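Local atomic coordinates of beta-phenylalanine aminotransferase (Variovorax paradoxus, PDB entry 4AO9), a protein that transfers the amino group of beta-phenylalanine, probably to a keto acid acceptor, using pyridoxal-5'-phosphate as its cofactor. Residues R169-G177 with F197-N205; A255-R266 with I278-I289. One frame throughout, in Å; residues are numbered along the deposited sequence.

Interaction 1 (R169-G177 with F197-N205)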
loop_
_atom_site.group_PDB
_atom_site.type_symbol
_atom_site.label_atom_id
_atom_site.label_comp_id
_atom_site.label_asym_id
_atom_site.label_seq_id
_atom_site.Cartn_x
_atom_site.Cartn_y
_atom_site.Cartn_z
ATOM N N ARG A 169 -25.754 0.172 -0.502
ATOM C CA ARG A 169 -25.987 -0.487 0.791
ATOM C C ARG A 169 -24.727 -0.402 1.641
ATOM O O ARG A 169 -23.658 -0.070 1.130
ATOM C CB ARG A 169 -26.369 -1.963 0.605
ATOM C CG ARG A 169 -27.585 -2.195 -0.295
ATOM C CD ARG A 169 -27.700 -3.665 -0.606
ATOM N NE ARG A 169 -28.853 -3.949 -1.456
ATOM C CZ ARG A 169 -29.298 -5.174 -1.699
ATOM N NH1 ARG A 169 -28.690 -6.228 -1.160
ATOM N NH2 ARG A 169 -30.375 -5.337 -2.461
ATOM N N ARG A 170 -24.846 -0.722 2.926
ATOM C CA ARG A 170 -23.714 -0.517 3.856
ATOM C C ARG A 170 -23.162 -1.754 4.553
ATOM O O ARG A 170 -22.032 -1.732 5.025
ATOM C CB ARG A 170 -24.098 0.476 4.962
ATOM C CG ARG A 170 -24.773 1.747 4.494
ATOM C CD ARG A 170 -23.858 2.566 3.637
ATOM N NE ARG A 170 -22.666 2.983 4.368
ATOM C CZ ARG A 170 -21.576 3.481 3.796
ATOM N NH1 ARG A 170 -21.513 3.624 2.475
ATOM N NH2 ARG A 170 -20.548 3.843 4.550
ATOM N N LYS A 171 -23.957 -2.813 4.668
ATOM C CA LYS A 171 -23.545 -3.944 5.487
ATOM C C LYS A 171 -22.653 -4.899 4.709
ATOM O O LYS A 171 -22.907 -5.196 3.540
ATOM C CB LYS A 171 -24.766 -4.658 6.057
ATOM C CG LYS A 171 -24.419 -5.609 7.182
ATOM C CD LYS A 171 -25.650 -6.243 7.822
ATOM C CE LYS A 171 -26.533 -5.230 8.553
ATOM N NZ LYS A 171 -25.903 -4.629 9.778
ATOM N N ILE A 172 -21.596 -5.374 5.360
ATOM C CA ILE A 172 -20.609 -6.242 4.728
ATOM C C ILE A 172 -20.547 -7.561 5.492
ATOM O O ILE A 172 -20.288 -7.571 6.690
ATOM C CB ILE A 172 -19.218 -5.586 4.739
ATOM C CG1 ILE A 172 -19.259 -4.257 3.975
ATOM C CG2 ILE A 172 -18.165 -6.557 4.155
ATOM C CD1 ILE A 172 -18.000 -3.414 4.163
ATOM N N VAL A 173 -20.823 -8.673 4.809
ATOM C CA VAL A 173 -20.675 -9.996 5.412
ATOM C C VAL A 173 -19.256 -10.508 5.218
ATOM O O VAL A 173 -18.736 -10.535 4.103
ATOM C CB VAL A 173 -21.703 -10.991 4.821
ATOM C CG1 VAL A 173 -21.426 -12.416 5.300
ATOM C CG2 VAL A 173 -23.117 -10.574 5.197
ATOM N N VAL A 174 -18.637 -10.876 6.335
ATOM C CA VAL A 174 -17.318 -11.513 6.356
ATOM C C VAL A 174 -17.394 -12.735 7.267
ATOM O O VAL A 174 -18.442 -13.002 7.885
ATOM C CB VAL A 174 -16.218 -10.544 6.867
ATOM C CG1 VAL A 174 -15.961 -9.438 5.830
ATOM C CG2 VAL A 174 -16.579 -9.960 8.247
ATOM N N PHE A 175 -16.297 -13.475 7.359
ATOM C CA PHE A 175 -16.310 -14.725 8.115
ATOM C C PHE A 175 -15.282 -14.785 9.207
ATOM O O PHE A 175 -14.199 -14.206 9.090
ATOM C CB PHE A 175 -16.270 -15.929 7.162
ATOM C CG PHE A 175 -17.439 -15.928 6.247
ATOM C CD1 PHE A 175 -17.403 -15.194 5.062
ATOM C CD2 PHE A 175 -18.633 -16.519 6.630
ATOM C CE1 PHE A 175 -18.536 -15.094 4.252
ATOM C CE2 PHE A 175 -19.761 -16.438 5.825
ATOM C CZ PHE A 175 -19.715 -15.716 4.636
ATOM N N SER A 176 -15.662 -15.459 10.295
ATOM C CA SER A 176 -14.779 -15.659 11.437
ATOM C C SER A 176 -13.451 -16.225 10.955
ATOM O O SER A 176 -13.425 -17.132 10.117
ATOM C CB SER A 176 -15.439 -16.619 12.438
ATOM O OG SER A 176 -15.662 -17.895 11.858
ATOM N N GLY A 177 -12.354 -15.670 11.464
ATOM C CA GLY A 177 -11.020 -16.076 11.029
ATOM C C GLY A 177 -10.547 -15.434 9.734
ATOM O O GLY A 177 -9.398 -15.609 9.343
ATOM N N PHE A 197 -16.240 -0.284 9.132
ATOM C CA PHE A 197 -17.395 -0.586 8.280
ATOM C C PHE A 197 -18.424 -1.339 9.126
ATOM O O PHE A 197 -18.117 -1.815 10.236
ATOM C CB PHE A 197 -16.995 -1.487 7.103
ATOM C CG PHE A 197 -16.156 -0.818 6.050
ATOM C CD1 PHE A 197 -16.740 -0.019 5.063
ATOM C CD2 PHE A 197 -14.786 -1.037 6.005
ATOM C CE1 PHE A 197 -15.959 0.578 4.057
ATOM C CE2 PHE A 197 -14.000 -0.445 4.999
ATOM C CZ PHE A 197 -14.589 0.365 4.037
ATOM N N ASP A 198 -19.643 -1.452 8.603
ATOM C CA ASP A 198 -20.676 -2.256 9.248
ATOM C C ASP A 198 -20.501 -3.736 8.891
ATOM O O ASP A 198 -21.111 -4.226 7.942
ATOM C CB ASP A 198 -22.069 -1.764 8.852
ATOM C CG ASP A 198 -23.169 -2.570 9.516
ATOM O OD1 ASP A 198 -22.939 -3.077 10.637
ATOM O OD2 ASP A 198 -24.241 -2.707 8.903
ATOM N N PHE A 199 -19.668 -4.440 9.649
ATOM C CA PHE A 199 -19.411 -5.857 9.395
ATOM C C PHE A 199 -20.362 -6.781 10.135
ATOM O O PHE A 199 -20.549 -6.639 11.352
ATOM C CB PHE A 199 -17.979 -6.220 9.798
ATOM C CG PHE A 199 -16.924 -5.635 8.911
ATOM C CD1 PHE A 199 -16.798 -6.043 7.584
ATOM C CD2 PHE A 199 -16.026 -4.680 9.406
ATOM C CE1 PHE A 199 -15.803 -5.504 6.756
ATOM C CE2 PHE A 199 -15.042 -4.144 8.583
ATOM C CZ PHE A 199 -14.922 -4.557 7.273
ATOM N N LEU A 200 -20.919 -7.748 9.402
ATOM C CA LEU A 200 -21.645 -8.875 9.994
ATOM C C LEU A 200 -20.750 -10.107 9.862
ATOM O O LEU A 200 -20.477 -10.566 8.746
ATOM C CB LEU A 200 -22.973 -9.088 9.270
ATOM C CG LEU A 200 -23.773 -10.342 9.626
ATOM C CD1 LEU A 200 -24.131 -10.378 11.114
ATOM C CD2 LEU A 200 -25.036 -10.399 8.788
ATOM N N VAL A 201 -20.283 -10.627 11.001
ATOM C CA VAL A 201 -19.296 -11.703 11.021
ATOM C C VAL A 201 -20.000 -13.033 11.255
ATOM O O VAL A 201 -20.637 -13.238 12.305
ATOM C CB VAL A 201 -18.206 -11.475 12.117
ATOM C CG1 VAL A 201 -17.127 -12.558 12.026
ATOM C CG2 VAL A 201 -17.579 -10.086 11.986
ATOM N N LEU A 202 -19.880 -13.928 10.279
ATOM C CA LEU A 202 -20.563 -15.217 10.297
ATOM C C LEU A 202 -19.546 -16.345 10.366
ATOM O O LEU A 202 -18.385 -16.160 10.007
ATOM C CB LEU A 202 -21.423 -15.357 9.034
ATOM C CG LEU A 202 -22.540 -14.327 8.830
ATOM C CD1 LEU A 202 -23.350 -14.649 7.570
ATOM C CD2 LEU A 202 -23.467 -14.243 10.046
ATOM N N PRO A 203 -19.970 -17.535 10.810
ATOM C CA PRO A 203 -19.003 -18.630 10.911
ATOM C C PRO A 203 -18.553 -19.167 9.552
ATOM O O PRO A 203 -19.379 -19.449 8.688
ATOM C CB PRO A 203 -19.768 -19.720 11.684
ATOM C CG PRO A 203 -21.025 -19.073 12.160
ATOM C CD PRO A 203 -21.311 -17.908 11.297
ATOM N N TYR A 204 -17.245 -19.310 9.364
ATOM C CA TYR A 204 -16.737 -19.926 8.135
ATOM C C TYR A 204 -17.229 -21.368 8.006
ATOM O O TYR A 204 -17.310 -22.097 8.997
ATOM C CB TYR A 204 -15.213 -19.892 8.130
ATOM C CG TYR A 204 -14.564 -20.107 6.774
ATOM C CD1 TYR A 204 -14.670 -19.149 5.761
ATOM C CD2 TYR A 204 -13.815 -21.250 6.520
ATOM C CE1 TYR A 204 -14.047 -19.327 4.530
ATOM C CE2 TYR A 204 -13.188 -21.447 5.284
ATOM C CZ TYR A 204 -13.297 -20.480 4.301
ATOM O OH TYR A 204 -12.682 -20.649 3.088
ATOM N N ASN A 205 -17.566 -21.760 6.782
ATOM C CA ASN A 205 -17.988 -23.134 6.467
ATOM C C ASN A 205 -19.301 -23.571 7.096
ATOM O O ASN A 205 -19.556 -24.759 7.220
ATOM C CB ASN A 205 -16.858 -24.150 6.749
ATOM C CG ASN A 205 -15.919 -24.285 5.577
ATOM O OD1 ASN A 205 -16.320 -24.061 4.441
ATOM N ND2 ASN A 205 -14.662 -24.652 5.838
HETATM O O HOH W 1 -20.116 -0.162 6.109
#
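Strands 171-175 and 198-202 form the parallel pair at one margin of the large mixed sheet that carries the cofactor site of this class-III aminotransferase, and 198-202 is its outermost strand within the chain. The backbone ladder is regular: Ile172 N donates to Asp198 O (2.9 Å), Leu200 N to Ile172 O, Val174 N to Leu200 O, Leu202 N to Val174 O, and Ser176 N to Leu202 O (2.8 Å). Just past the ladder, Tyr204 N donates to Ser176 OG at 3.3 Å. At the other end a water bridges Arg170 O and Asp198 N.

On one face, the lysine chain of Lys171 leaves with CG anti to the backbone N (chi1 -165°), then bends at its last two torsions and curls over Asp198, bringing NZ to the syn lone pair of OD2 at 2.7 Å. Farther along this face, Val173 CG1 meets Leu202 CD1 at 3.7 Å, and Phe175 lays CE2 against Leu202 CB. The opposite face is apolar: Ile172 CG2 lies 3.7 Å from Phe199 CE1, while Ile172 CD1 packs on CB of Phe197, and Val174 CG2 meets Val201 CG2 at 3.9 Å. Leu160 and Leu164 of helix 152-167 back Ile172 there.

A methionine in place of Lys171 would probably leave the Asp198 carboxylate without its cationic mate and free to turn. On the Lys171 face the contact thus passes from a salt bridge to hydrocarbon packing, while the Ile172 face is apolar along the strand pair; the backbone bonds hold the two strands in register.

Interaction 2 (A255-R266 with I278-I289). With PLP (pyridoxal-5'-phosphate), chain C.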
loop_
_atom_site.group_PDB
_atom_site.type_symbol
_atom_site.label_atom_id
_atom_site.label_comp_id
_atom_site.label_asym_id
_atom_site.label_seq_id
_atom_site.Cartn_x
_atom_site.Cartn_y
_atom_site.Cartn_z
ATOM N N ALA A 255 -26.667 -8.642 -3.391
ATOM C CA ALA A 255 -25.334 -8.305 -2.910
ATOM C C ALA A 255 -24.299 -8.768 -3.919
ATOM O O ALA A 255 -24.536 -9.687 -4.717
ATOM C CB ALA A 255 -25.074 -8.986 -1.571
ATOM N N LEU A 256 -23.132 -8.138 -3.865
ATOM C CA LEU A 256 -21.994 -8.628 -4.641
ATOM C C LEU A 256 -21.219 -9.667 -3.849
ATOM O O LEU A 256 -21.036 -9.525 -2.642
ATOM C CB LEU A 256 -21.073 -7.465 -5.033
ATOM C CG LEU A 256 -21.642 -6.325 -5.888
ATOM C CD1 LEU A 256 -20.514 -5.368 -6.239
ATOM C CD2 LEU A 256 -22.268 -6.848 -7.170
ATOM N N LEU A 257 -20.761 -10.710 -4.523
ATOM C CA LEU A 257 -19.829 -11.642 -3.897
ATOM C C LEU A 257 -18.430 -11.227 -4.304
ATOM O O LEU A 257 -18.163 -11.017 -5.491
ATOM C CB LEU A 257 -20.081 -13.082 -4.359
ATOM C CG LEU A 257 -19.132 -14.186 -3.888
ATOM C CD1 LEU A 257 -19.249 -14.406 -2.375
ATOM C CD2 LEU A 257 -19.441 -15.475 -4.653
ATOM N N VAL A 258 -17.551 -11.086 -3.318
ATOM C CA VAL A 258 -16.146 -10.765 -3.579
ATOM C C VAL A 258 -15.281 -11.895 -3.043
ATOM O O VAL A 258 -15.322 -12.212 -1.843
ATOM C CB VAL A 258 -15.732 -9.417 -2.939
ATOM C CG1 VAL A 258 -14.240 -9.154 -3.159
ATOM C CG2 VAL A 258 -16.584 -8.270 -3.485
ATOM N N PHE A 259 -14.538 -12.535 -3.946
ATOM C CA PHE A 259 -13.533 -13.494 -3.520
ATOM C C PHE A 259 -12.185 -12.809 -3.339
ATOM O O PHE A 259 -11.630 -12.214 -4.283
ATOM C CB PHE A 259 -13.371 -14.638 -4.524
ATOM C CG PHE A 259 -14.417 -15.733 -4.432
ATOM C CD1 PHE A 259 -14.936 -16.174 -3.215
ATOM C CD2 PHE A 259 -14.824 -16.370 -5.598
ATOM C CE1 PHE A 259 -15.870 -17.218 -3.165
ATOM C CE2 PHE A 259 -15.770 -17.405 -5.560
ATOM C CZ PHE A 259 -16.291 -17.822 -4.354
ATOM N N ASP A 260 -11.653 -12.942 -2.128
ATOM C CA ASP A 260 -10.293 -12.528 -1.838
ATOM C C ASP A 260 -9.372 -13.670 -2.252
ATOM O O ASP A 260 -9.253 -14.663 -1.534
ATOM C CB ASP A 260 -10.166 -12.203 -0.339
ATOM C CG ASP A 260 -8.761 -11.766 0.048
ATOM O OD1 ASP A 260 -7.813 -12.004 -0.725
ATOM O OD2 ASP A 260 -8.609 -11.182 1.133
ATOM N N GLU A 261 -8.749 -13.522 -3.420
ATOM C CA GLU A 261 -7.801 -14.524 -3.925
ATOM C C GLU A 261 -6.368 -14.020 -3.850
ATOM O O GLU A 261 -5.485 -14.487 -4.573
ATOM C CB GLU A 261 -8.174 -14.996 -5.339
ATOM C CG GLU A 261 -9.536 -15.710 -5.405
ATOM C CD GLU A 261 -9.539 -16.858 -6.377
ATOM O OE1 GLU A 261 -8.982 -17.913 -6.030
ATOM O OE2 GLU A 261 -10.064 -16.684 -7.488
ATOM N N VAL A 262 -6.109 -13.117 -2.908
ATOM C CA VAL A 262 -4.728 -12.640 -2.723
ATOM C C VAL A 262 -3.781 -13.823 -2.525
ATOM O O VAL A 262 -2.684 -13.838 -3.075
ATOM C CB VAL A 262 -4.626 -11.616 -1.566
ATOM C CG1 VAL A 262 -3.160 -11.339 -1.191
ATOM C CG2 VAL A 262 -5.348 -10.316 -1.933
ATOM N N MET A 263 -4.212 -14.808 -1.750
ATOM C CA MET A 263 -3.444 -16.044 -1.602
ATOM C C MET A 263 -3.914 -17.136 -2.577
ATOM O O MET A 263 -3.104 -17.786 -3.241
ATOM C CB MET A 263 -3.534 -16.532 -0.160
ATOM C CG MET A 263 -2.416 -17.426 0.240
ATOM S SD MET A 263 -2.445 -17.611 2.026
ATOM C CE MET A 263 -1.458 -16.242 2.608
ATOM N N THR A 264 -5.221 -17.341 -2.689
ATOM C CA THR A 264 -5.724 -18.519 -3.414
ATOM C C THR A 264 -5.558 -18.474 -4.937
ATOM O O THR A 264 -5.747 -19.496 -5.621
ATOM C CB THR A 264 -7.197 -18.847 -3.072
ATOM O OG1 THR A 264 -8.044 -17.778 -3.491
ATOM C CG2 THR A 264 -7.383 -19.076 -1.570
ATOM N N SER A 265 -5.205 -17.314 -5.497
ATOM C CA SER A 265 -5.042 -17.246 -6.955
ATOM C C SER A 265 -3.908 -18.132 -7.440
ATOM O O SER A 265 -3.907 -18.542 -8.589
ATOM C CB SER A 265 -4.818 -15.817 -7.429
ATOM O OG SER A 265 -3.509 -15.410 -7.088
ATOM N N ARG A 266 -2.953 -18.428 -6.564
ATOM C CA ARG A 266 -1.827 -19.297 -6.956
ATOM C C ARG A 266 -2.112 -20.788 -6.927
ATOM O O ARG A 266 -1.260 -21.578 -7.358
ATOM C CB ARG A 266 -0.552 -19.021 -6.142
ATOM C CG ARG A 266 -0.711 -18.896 -4.641
ATOM C CD ARG A 266 0.644 -18.588 -3.994
ATOM N NE ARG A 266 1.324 -19.851 -3.837
ATOM C CZ ARG A 266 2.581 -20.064 -3.455
ATOM N NH1 ARG A 266 3.432 -19.080 -3.152
ATOM N NH2 ARG A 266 2.983 -21.318 -3.381
ATOM N N ILE A 278 -16.994 -21.301 -9.269
ATOM C CA ILE A 278 -17.845 -20.273 -8.675
ATOM C C ILE A 278 -17.340 -18.896 -9.078
ATOM O O ILE A 278 -16.175 -18.547 -8.834
ATOM C CB ILE A 278 -17.935 -20.394 -7.132
ATOM C CG1 ILE A 278 -18.364 -21.814 -6.743
ATOM C CG2 ILE A 278 -18.909 -19.345 -6.566
ATOM C CD1 ILE A 278 -18.203 -22.139 -5.272
ATOM N N ARG A 279 -18.226 -18.120 -9.692
ATOM C CA ARG A 279 -17.897 -16.797 -10.219
ATOM C C ARG A 279 -18.269 -15.713 -9.218
ATOM O O ARG A 279 -19.443 -15.547 -8.903
ATOM C CB ARG A 279 -18.632 -16.545 -11.541
ATOM C CG ARG A 279 -18.477 -15.122 -12.092
ATOM C CD ARG A 279 -17.278 -15.003 -13.016
ATOM N NE ARG A 279 -17.607 -15.265 -14.420
ATOM C CZ ARG A 279 -17.521 -14.371 -15.410
ATOM N NH1 ARG A 279 -17.108 -13.131 -15.183
ATOM N NH2 ARG A 279 -17.846 -14.726 -16.646
ATOM N N SER A 280 -17.275 -14.981 -8.723
ATOM C CA SER A 280 -17.549 -13.787 -7.913
ATOM C C SER A 280 -17.709 -12.542 -8.786
ATOM O O SER A 280 -17.206 -12.478 -9.905
ATOM C CB SER A 280 -16.438 -13.582 -6.883
ATOM O OG SER A 280 -15.173 -13.474 -7.525
ATOM N N ASP A 281 -18.423 -11.550 -8.254
ATOM C CA ASP A 281 -18.606 -10.271 -8.935
ATOM C C ASP A 281 -17.333 -9.438 -8.996
ATOM O O ASP A 281 -17.102 -8.730 -9.982
ATOM C CB ASP A 281 -19.719 -9.480 -8.263
ATOM C CG ASP A 281 -21.028 -10.221 -8.294
ATOM O OD1 ASP A 281 -21.709 -10.149 -9.342
ATOM O OD2 ASP A 281 -21.353 -10.892 -7.298
ATOM N N LEU A 282 -16.517 -9.535 -7.946
ATOM C CA LEU A 282 -15.170 -8.952 -7.914
ATOM C C LEU A 282 -14.215 -9.981 -7.342
ATOM O O LEU A 282 -14.636 -10.900 -6.614
ATOM C CB LEU A 282 -15.106 -7.674 -7.060
ATOM C CG LEU A 282 -15.983 -6.496 -7.498
ATOM C CD1 LEU A 282 -15.974 -5.425 -6.413
ATOM C CD2 LEU A 282 -15.516 -5.903 -8.821
ATOM N N THR A 283 -12.933 -9.800 -7.653
ATOM C CA THR A 283 -11.859 -10.626 -7.144
ATOM C C THR A 283 -10.714 -9.698 -6.772
ATOM O O THR A 283 -10.398 -8.765 -7.518
ATOM C CB THR A 283 -11.376 -11.596 -8.227
ATOM O OG1 THR A 283 -12.460 -12.474 -8.572
ATOM C CG2 THR A 283 -10.187 -12.431 -7.735
ATOM N N THR A 284 -10.082 -9.976 -5.635
ATOM C CA THR A 284 -8.864 -9.254 -5.274
ATOM C C THR A 284 -7.652 -10.178 -5.377
ATOM O O THR A 284 -7.751 -11.398 -5.176
ATOM C CB THR A 284 -8.968 -8.617 -3.891
ATOM O OG1 THR A 284 -9.261 -9.633 -2.921
ATOM C CG2 THR A 284 -10.084 -7.554 -3.883
ATOM N N LEU A 285 -6.522 -9.569 -5.740
ATOM C CA LEU A 285 -5.258 -10.258 -5.968
ATOM C C LEU A 285 -4.132 -9.505 -5.279
ATOM O O LEU A 285 -4.253 -8.318 -4.976
ATOM C CB LEU A 285 -4.960 -10.299 -7.470
ATOM C CG LEU A 285 -5.950 -11.028 -8.367
ATOM C CD1 LEU A 285 -5.585 -10.746 -9.828
ATOM C CD2 LEU A 285 -5.944 -12.526 -8.094
ATOM N N GLY A 286 -3.029 -10.206 -5.039
ATOM C CA GLY A 286 -1.871 -9.586 -4.425
ATOM C C GLY A 286 -0.707 -10.537 -4.360
ATOM O O GLY A 286 -0.585 -11.475 -5.163
ATOM N N LYS A 287 0.152 -10.273 -3.381
ATOM C CA LYS A 287 1.357 -11.086 -3.101
ATOM C C LYS A 287 2.172 -11.353 -4.408
ATOM O O LYS A 287 2.712 -10.407 -4.988
ATOM C CB LYS A 287 0.992 -12.288 -2.212
ATOM C CG LYS A 287 0.717 -11.697 -0.795
ATOM C CD LYS A 287 0.731 -12.762 0.288
ATOM C CE LYS A 287 0.458 -12.228 1.702
ATOM N NZ LYS A 287 -0.971 -12.413 2.051
ATOM N N TYR A 288 2.246 -12.589 -4.879
ATOM C CA TYR A 288 3.191 -12.935 -5.957
ATOM C C TYR A 288 2.918 -12.314 -7.332
ATOM O O TYR A 288 3.787 -12.323 -8.203
ATOM C CB TYR A 288 3.242 -14.459 -6.128
ATOM C CG TYR A 288 1.991 -14.972 -6.817
ATOM C CD1 TYR A 288 0.813 -15.169 -6.097
ATOM C CD2 TYR A 288 1.969 -15.205 -8.199
ATOM C CE1 TYR A 288 -0.343 -15.594 -6.722
ATOM C CE2 TYR A 288 0.808 -15.645 -8.837
ATOM C CZ TYR A 288 -0.338 -15.840 -8.082
ATOM O OH TYR A 288 -1.487 -16.242 -8.711
ATOM N N ILE A 289 1.705 -11.815 -7.549
ATOM C CA ILE A 289 1.336 -11.302 -8.867
ATOM C C ILE A 289 2.213 -10.117 -9.302
ATOM O O ILE A 289 2.416 -9.908 -10.495
ATOM C CB ILE A 289 -0.193 -10.993 -8.952
ATOM C CG1 ILE A 289 -1.032 -12.265 -8.734
ATOM C CG2 ILE A 289 -0.549 -10.348 -10.282
ATOM C CD1 ILE A 289 -1.257 -13.115 -9.983
HETATM N N1 PLP C . -5.873 -11.092 1.885
HETATM C C2 PLP C . -5.258 -12.270 1.979
HETATM C C2A PLP C . -6.121 -13.524 1.820
HETATM C C3 PLP C . -3.878 -12.332 2.198
HETATM O O3 PLP C . -3.337 -13.450 2.270
HETATM C C4 PLP C . -3.105 -11.168 2.331
HETATM C C4A PLP C . -1.579 -11.179 2.550
HETATM C C5 PLP C . -3.816 -9.949 2.256
HETATM C C6 PLP C . -5.193 -9.951 2.034
HETATM C C5A PLP C . -3.099 -8.594 2.410
HETATM O O4P PLP C . -2.188 -8.266 1.447
HETATM P P PLP C . -1.059 -7.186 1.839
HETATM O O1P PLP C . -0.177 -7.828 2.976
HETATM O O2P PLP C . -1.759 -5.888 2.378
HETATM O O3P PLP C . -0.329 -6.897 0.570
HETATM O O HOH W 2 -12.357 -15.236 -8.124
HETATM O O HOH W 3 -2.844 -13.126 -5.746
#
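This is a buried parallel strand pair, 256-260 beside 282-286, joined through helix 272-276 as a beta-alpha-beta unit whose C-terminal ends carry the cofactor. It starts with a side chain standing in for a backbone acceptor: Asp281 OD2 takes the N-H of Leu257 on its anti side at 2.8 Å, and also pairs with Arg247. Backbone bonds follow, Phe259 N to Leu282 O, Thr284 N to Phe259 O (3.0 Å) and a more bent one from Glu261 N to Thr284 O. Leu282 O is gripped twice, since Ser280 OG reaches it from the opposite face of the carbonyl plane to Phe259 N.

Phe259 turns its ring edge to Ile278 O, which lies in the ring plane 3.5 Å from CE2, and its CZ touches Ile278 CG2. Beyond the strands, Ser265 OG and Tyr288 OH share a 2.7 Å hydrogen bond at the edge of the tyrosine ring. A water accepts from Gly286 N and also lies within hydrogen-bonding distance of Val262 O and Ser265 OG.

Lys287 NZ is covalently bound to C4A of the pyridoxal phosphate. Val262 CG1, anti to its own backbone N (chi1 168°), lies 3.5 Å from the cofactor's C4 and 3.9 Å from Lys287 CG, packing against both. Asp260 OD2 lies 2.8 Å from the pyridine N1 and is hydrogen-bonded to His180 and Asn156, while its OD1 accepts from Val262 N at 3.0 Å in an Asx turn that steadies the carboxylate.

Strand 221-226 flanks 256-260 on its other side, helix 240-253 packs on Leu257 and Ile278, and helix 272-276 touches Phe259 and Glu261.

Both interactions belong to one seven-stranded mixed sheet, with their centres about 16 Å apart. Across the sheet the order runs 282-286, 256-260, 221-226, 171-175, 198-202, so strand 221-226 separates the two pairs and hydrogen-bonds to the inner strand of each. Along the chain interaction 1 closes before interaction 2 opens. They also come together directly, where Arg169 NH1 packs 3.9 Å from Ala255 N. Interaction 1 lies toward the margin, about 19 Å from the centre of the chain, whereas interaction 2 is deeper, at about 12 Å, and holds the cofactor lysine. The same sheet thus runs from the cofactor-bearing strand ends of interaction 2 to the outermost strand of interaction 1.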